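Local coordinates for putative uncharacterized protein (PDB 3RJ2) that binds histone H3 as a protein of the Singapore grouper iridovirus, at residues His98-His112 / Arg124-Ala136. Sequence-based numbering, arbitrary orientation.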
loop_
_atom_site.group_PDB
_atom_site.type_symbol
_atom_site.label_atom_id
_atom_site.label_comp_id
_atom_site.label_asym_id
_atom_site.label_seq_id
_atom_site.Cartn_x
_atom_site.Cartn_y
_atom_site.Cartn_z
ATOM N N HIS A 98 1.740 2.646 1.824
ATOM C CA HIS A 98 2.999 3.333 2.096
ATOM C C HIS A 98 3.881 2.291 2.767
ATOM O O HIS A 98 3.629 1.926 3.922
ATOM C CB HIS A 98 2.820 4.534 3.046
ATOM C CG HIS A 98 2.089 5.702 2.442
ATOM N ND1 HIS A 98 0.731 5.689 2.198
ATOM C CD2 HIS A 98 2.528 6.921 2.050
ATOM C CE1 HIS A 98 0.369 6.843 1.666
ATOM N NE2 HIS A 98 1.439 7.613 1.575
ATOM N N ALA A 99 4.897 1.813 2.049
ATOM C CA ALA A 99 5.852 0.833 2.567
ATOM C C ALA A 99 6.952 1.459 3.428
ATOM O O ALA A 99 7.531 2.479 3.066
ATOM C CB ALA A 99 6.472 0.068 1.416
ATOM N N ALA A 100 7.241 0.824 4.562
ATOM C CA ALA A 100 8.163 1.333 5.576
ATOM C C ALA A 100 7.844 2.786 5.896
ATOM O O ALA A 100 8.699 3.663 5.764
ATOM C CB ALA A 100 9.628 1.170 5.149
ATOM N N ILE A 101 6.599 3.029 6.307
ATOM C CA ILE A 101 6.175 4.356 6.750
ATOM C C ILE A 101 6.852 4.707 8.079
ATOM O O ILE A 101 6.764 5.848 8.539
ATOM C CB ILE A 101 4.637 4.484 6.866
ATOM C CG1 ILE A 101 4.236 5.969 6.966
ATOM C CG2 ILE A 101 4.115 3.672 8.056
ATOM C CD1 ILE A 101 2.883 6.296 6.427
ATOM N N ASN A 102 7.517 3.720 8.689
ATOM C CA ASN A 102 8.353 3.965 9.876
ATOM C C ASN A 102 9.561 4.823 9.540
ATOM O O ASN A 102 10.107 5.483 10.421
ATOM C CB ASN A 102 8.768 2.675 10.608
ATOM C CG ASN A 102 9.528 1.717 9.736
ATOM O OD1 ASN A 102 10.720 1.453 9.970
ATOM N ND2 ASN A 102 8.861 1.173 8.731
ATOM N N VAL A 103 9.957 4.800 8.265
ATOM C CA VAL A 103 11.034 5.628 7.732
ATOM C C VAL A 103 10.490 6.895 7.031
ATOM O O VAL A 103 10.818 8.006 7.431
ATOM C CB VAL A 103 11.924 4.809 6.769
ATOM C CG1 VAL A 103 12.909 5.704 6.010
ATOM C CG2 VAL A 103 12.683 3.711 7.541
ATOM N N SER A 104 9.635 6.717 6.021
ATOM C CA SER A 104 9.188 7.817 5.166
ATOM C C SER A 104 8.336 8.886 5.856
ATOM O O SER A 104 8.292 10.029 5.399
ATOM C CB SER A 104 8.449 7.282 3.930
ATOM O OG SER A 104 7.207 6.696 4.259
ATOM N N LEU A 105 7.670 8.541 6.951
ATOM C CA LEU A 105 6.795 9.521 7.613
ATOM C C LEU A 105 7.593 10.671 8.203
ATOM O O LEU A 105 7.164 11.820 8.145
ATOM C CB LEU A 105 5.911 8.885 8.690
ATOM C CG LEU A 105 4.969 9.801 9.472
ATOM C CD1 LEU A 105 3.973 10.530 8.556
ATOM C CD2 LEU A 105 4.244 9.032 10.570
ATOM N N THR A 106 8.759 10.349 8.753
ATOM C CA THR A 106 9.644 11.356 9.327
ATOM C C THR A 106 10.681 11.833 8.310
ATOM O O THR A 106 11.194 12.946 8.427
ATOM C CB THR A 106 10.315 10.835 10.599
ATOM O OG1 THR A 106 10.591 9.447 10.432
ATOM C CG2 THR A 106 9.373 10.985 11.786
ATOM N N ASN A 107 10.970 10.998 7.306
ATOM C CA ASN A 107 11.906 11.338 6.215
ATOM C C ASN A 107 11.252 11.184 4.854
ATOM O O ASN A 107 11.612 10.273 4.104
ATOM C CB ASN A 107 13.128 10.413 6.216
ATOM C CG ASN A 107 13.796 10.327 7.553
ATOM O OD1 ASN A 107 14.284 11.322 8.077
ATOM N ND2 ASN A 107 13.841 9.119 8.115
ATOM N N PRO A 108 10.303 12.067 4.515
ATOM C CA PRO A 108 9.546 11.831 3.297
ATOM C C PRO A 108 10.434 11.912 2.065
ATOM O O PRO A 108 10.066 11.401 0.995
ATOM C CB PRO A 108 8.508 12.941 3.310
ATOM C CG PRO A 108 9.052 13.967 4.189
ATOM C CD PRO A 108 9.885 13.301 5.197
ATOM N N GLY A 109 11.603 12.534 2.239
ATOM C CA GLY A 109 12.640 12.588 1.204
ATOM C C GLY A 109 13.252 11.236 0.830
ATOM O O GLY A 109 13.920 11.131 -0.201
ATOM N N ASP A 110 13.036 10.218 1.668
ATOM C CA ASP A 110 13.556 8.862 1.436
ATOM C C ASP A 110 12.679 8.039 0.459
ATOM O O ASP A 110 13.091 6.977 -0.002
ATOM C CB ASP A 110 13.733 8.103 2.775
ATOM C CG ASP A 110 14.956 8.599 3.613
ATOM O OD1 ASP A 110 15.659 9.571 3.233
ATOM O OD2 ASP A 110 15.205 8.007 4.686
ATOM N N VAL A 111 11.467 8.517 0.163
ATOM C CA VAL A 111 10.616 7.878 -0.845
ATOM C C VAL A 111 11.099 8.291 -2.227
ATOM O O VAL A 111 11.150 9.478 -2.526
ATOM C CB VAL A 111 9.132 8.314 -0.737
ATOM C CG1 VAL A 111 8.295 7.613 -1.810
ATOM C CG2 VAL A 111 8.576 8.032 0.625
ATOM N N HIS A 112 11.442 7.325 -3.073
ATOM C CA HIS A 112 11.843 7.652 -4.447
ATOM C C HIS A 112 11.037 6.983 -5.539
ATOM O O HIS A 112 11.296 7.206 -6.722
ATOM C CB HIS A 112 13.344 7.420 -4.671
ATOM C CG HIS A 112 14.201 8.510 -4.103
ATOM N ND1 HIS A 112 15.470 8.285 -3.619
ATOM C CD2 HIS A 112 13.950 9.826 -3.909
ATOM C CE1 HIS A 112 15.971 9.421 -3.170
ATOM N NE2 HIS A 112 15.066 10.370 -3.330
ATOM N N ARG A 124 10.019 9.706 -8.320
ATOM C CA ARG A 124 9.825 11.035 -7.783
ATOM C C ARG A 124 10.159 11.094 -6.307
ATOM O O ARG A 124 10.144 10.083 -5.617
ATOM C CB ARG A 124 8.387 11.527 -8.025
ATOM C CG ARG A 124 7.283 10.636 -7.455
ATOM C CD ARG A 124 5.985 11.417 -7.306
ATOM N NE ARG A 124 6.146 12.566 -6.406
ATOM C CZ ARG A 124 5.321 13.607 -6.345
ATOM N NH1 ARG A 124 4.252 13.676 -7.131
ATOM N NH2 ARG A 124 5.575 14.594 -5.504
ATOM N N SER A 125 10.448 12.302 -5.845
ATOM C CA SER A 125 10.600 12.573 -4.434
ATOM C C SER A 125 9.376 13.347 -3.924
ATOM O O SER A 125 8.584 13.877 -4.709
ATOM C CB SER A 125 11.882 13.361 -4.193
ATOM O OG SER A 125 12.504 12.953 -2.983
ATOM N N TYR A 126 9.228 13.403 -2.611
ATOM C CA TYR A 126 8.100 14.041 -1.975
ATOM C C TYR A 126 8.632 14.922 -0.876
ATOM O O TYR A 126 9.408 14.458 -0.050
ATOM C CB TYR A 126 7.195 12.993 -1.317
ATOM C CG TYR A 126 6.425 12.125 -2.276
ATOM C CD1 TYR A 126 5.123 12.443 -2.626
ATOM C CD2 TYR A 126 6.995 10.971 -2.819
ATOM C CE1 TYR A 126 4.397 11.655 -3.511
ATOM C CE2 TYR A 126 6.273 10.164 -3.712
ATOM C CZ TYR A 126 4.974 10.522 -4.046
ATOM O OH TYR A 126 4.245 9.755 -4.914
ATOM N N ASP A 127 8.209 16.183 -0.849
ATOM C CA ASP A 127 8.428 16.985 0.349
ATOM C C ASP A 127 7.358 16.668 1.389
ATOM O O ASP A 127 6.456 15.871 1.125
ATOM C CB ASP A 127 8.608 18.490 0.043
ATOM C CG ASP A 127 7.338 19.186 -0.432
ATOM O OD1 ASP A 127 6.202 18.695 -0.217
ATOM O OD2 ASP A 127 7.490 20.283 -1.008
ATOM N N ALA A 128 7.461 17.279 2.569
ATOM C CA ALA A 128 6.536 17.001 3.663
ATOM C C ALA A 128 5.078 17.167 3.230
ATOM O O ALA A 128 4.240 16.337 3.596
ATOM C CB ALA A 128 6.842 17.892 4.883
ATOM N N ALA A 129 4.795 18.228 2.463
ATOM C CA ALA A 129 3.432 18.559 2.009
ATOM C C ALA A 129 2.885 17.587 0.964
ATOM O O ALA A 129 1.736 17.166 1.049
ATOM C CB ALA A 129 3.366 19.992 1.474
ATOM N N GLU A 130 3.709 17.240 -0.014
ATOM C CA GLU A 130 3.328 16.263 -1.043
ATOM C C GLU A 130 3.133 14.876 -0.419
ATOM O O GLU A 130 2.255 14.119 -0.824
ATOM C CB GLU A 130 4.396 16.203 -2.135
ATOM C CG GLU A 130 4.565 17.512 -2.923
ATOM C CD GLU A 130 5.788 17.515 -3.846
ATOM O OE1 GLU A 130 6.848 16.956 -3.468
ATOM O OE2 GLU A 130 5.690 18.090 -4.954
ATOM N N PHE A 131 3.949 14.555 0.580
ATOM C CA PHE A 131 3.846 13.276 1.253
ATOM C C PHE A 131 2.554 13.242 2.045
ATOM O O PHE A 131 1.794 12.293 1.928
ATOM C CB PHE A 131 5.044 13.020 2.173
ATOM C CG PHE A 131 5.031 11.663 2.809
ATOM C CD1 PHE A 131 5.637 10.581 2.179
ATOM C CD2 PHE A 131 4.395 11.459 4.022
ATOM C CE1 PHE A 131 5.625 9.319 2.760
ATOM C CE2 PHE A 131 4.369 10.204 4.612
ATOM C CZ PHE A 131 4.994 9.130 3.984
ATOM N N ALA A 132 2.314 14.271 2.859
ATOM C CA ALA A 132 1.085 14.344 3.661
ATOM C C ALA A 132 -0.189 14.205 2.819
ATOM O O ALA A 132 -1.150 13.521 3.220
ATOM C CB ALA A 132 1.043 15.627 4.433
ATOM N N ARG A 133 -0.184 14.833 1.647
ATOM C CA ARG A 133 -1.301 14.729 0.725
ATOM C C ARG A 133 -1.638 13.257 0.401
ATOM O O ARG A 133 -2.821 12.875 0.355
ATOM C CB ARG A 133 -1.021 15.512 -0.557
ATOM C CG ARG A 133 -2.242 15.617 -1.447
ATOM C CD ARG A 133 -1.877 15.476 -2.914
ATOM N NE ARG A 133 -2.981 14.819 -3.596
ATOM C CZ ARG A 133 -2.984 13.568 -4.046
ATOM N NH1 ARG A 133 -1.911 12.789 -3.934
ATOM N NH2 ARG A 133 -4.080 13.101 -4.644
ATOM N N THR A 134 -0.612 12.428 0.208
ATOM C CA THR A 134 -0.835 11.024 -0.168
ATOM C C THR A 134 -1.464 10.188 0.955
ATOM O O THR A 134 -1.936 9.100 0.703
ATOM C CB THR A 134 0.456 10.308 -0.651
ATOM O OG1 THR A 134 1.330 10.072 0.460
ATOM C CG2 THR A 134 1.169 11.107 -1.743
ATOM N N LEU A 135 -1.442 10.694 2.189
ATOM C CA LEU A 135 -2.095 10.048 3.327
ATOM C C LEU A 135 -3.589 10.320 3.366
ATOM O O LEU A 135 -4.360 9.527 3.929
ATOM C CB LEU A 135 -1.483 10.542 4.646
ATOM C CG LEU A 135 0.030 10.388 4.824
ATOM C CD1 LEU A 135 0.502 11.116 6.050
ATOM C CD2 LEU A 135 0.430 8.910 4.879
ATOM N N ALA A 136 -3.996 11.444 2.771
ATOM C CA ALA A 136 -5.369 11.945 2.888
ATOM C C ALA A 136 -6.237 11.847 1.610
ATOM O O ALA A 136 -7.462 11.812 1.696
ATOM C CB ALA A 136 -5.346 13.377 3.404
#
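The imidazole of His98 lies under Leu135, whose CD2 sits over one ring face in a CH-pi contact, 3.9 Å from the ring centroid. At its edge, nearly in the ring plane, NE2 donates to Thr134 OG1 over 2.7 Å in an almost straight bond (172°), and Thr134 O also lies at this edge. The hydroxyl in turn donates to Phe131 O, on a lone pair in the carbonyl plane, so the two bonds run in series from the imidazole to the backbone of the helix and probably help hold the ring in its rotation.

His98 also turns an edge toward the face of Phe131, an offset edge-to-face pair with planes at 69°. Ser104 O lies over one face of the Phe131 ring, while Val111 CG2 and Ile101 CD1 meet its edge. With CG anti to the backbone N (chi1 -176°), the phenyl reaches out from helix 128-136 into the bend of residues 101-111. Ser104 OG comes to 3.3 Å from Phe131 CZ, the Leu105 side chain crosses that of Phe131 at about a right angle, CD1 touching CE2, and Pro108 CB packs 3.6 Å from Phe131 CB. Nearer the start of the helix, Val111 CG1 touches Tyr126 CD2 at 3.7 Å. One face of the tyrosine ring carries Arg124 NE, whose guanidinium grips Ser125 O side-on through NE and NH2. Arg124 N donates to His112 O (3.2 Å).

A capping box of Asp127 and Glu130 starts helix 128-136, which packs through Phe131 against the link from strand 94-98 to strand 111-116. Leu135 and Ile101 both touch Arg58 of strand 56-62, and Thr134 O accepts from Arg96, tying the C-terminal helix to the mixed sheet.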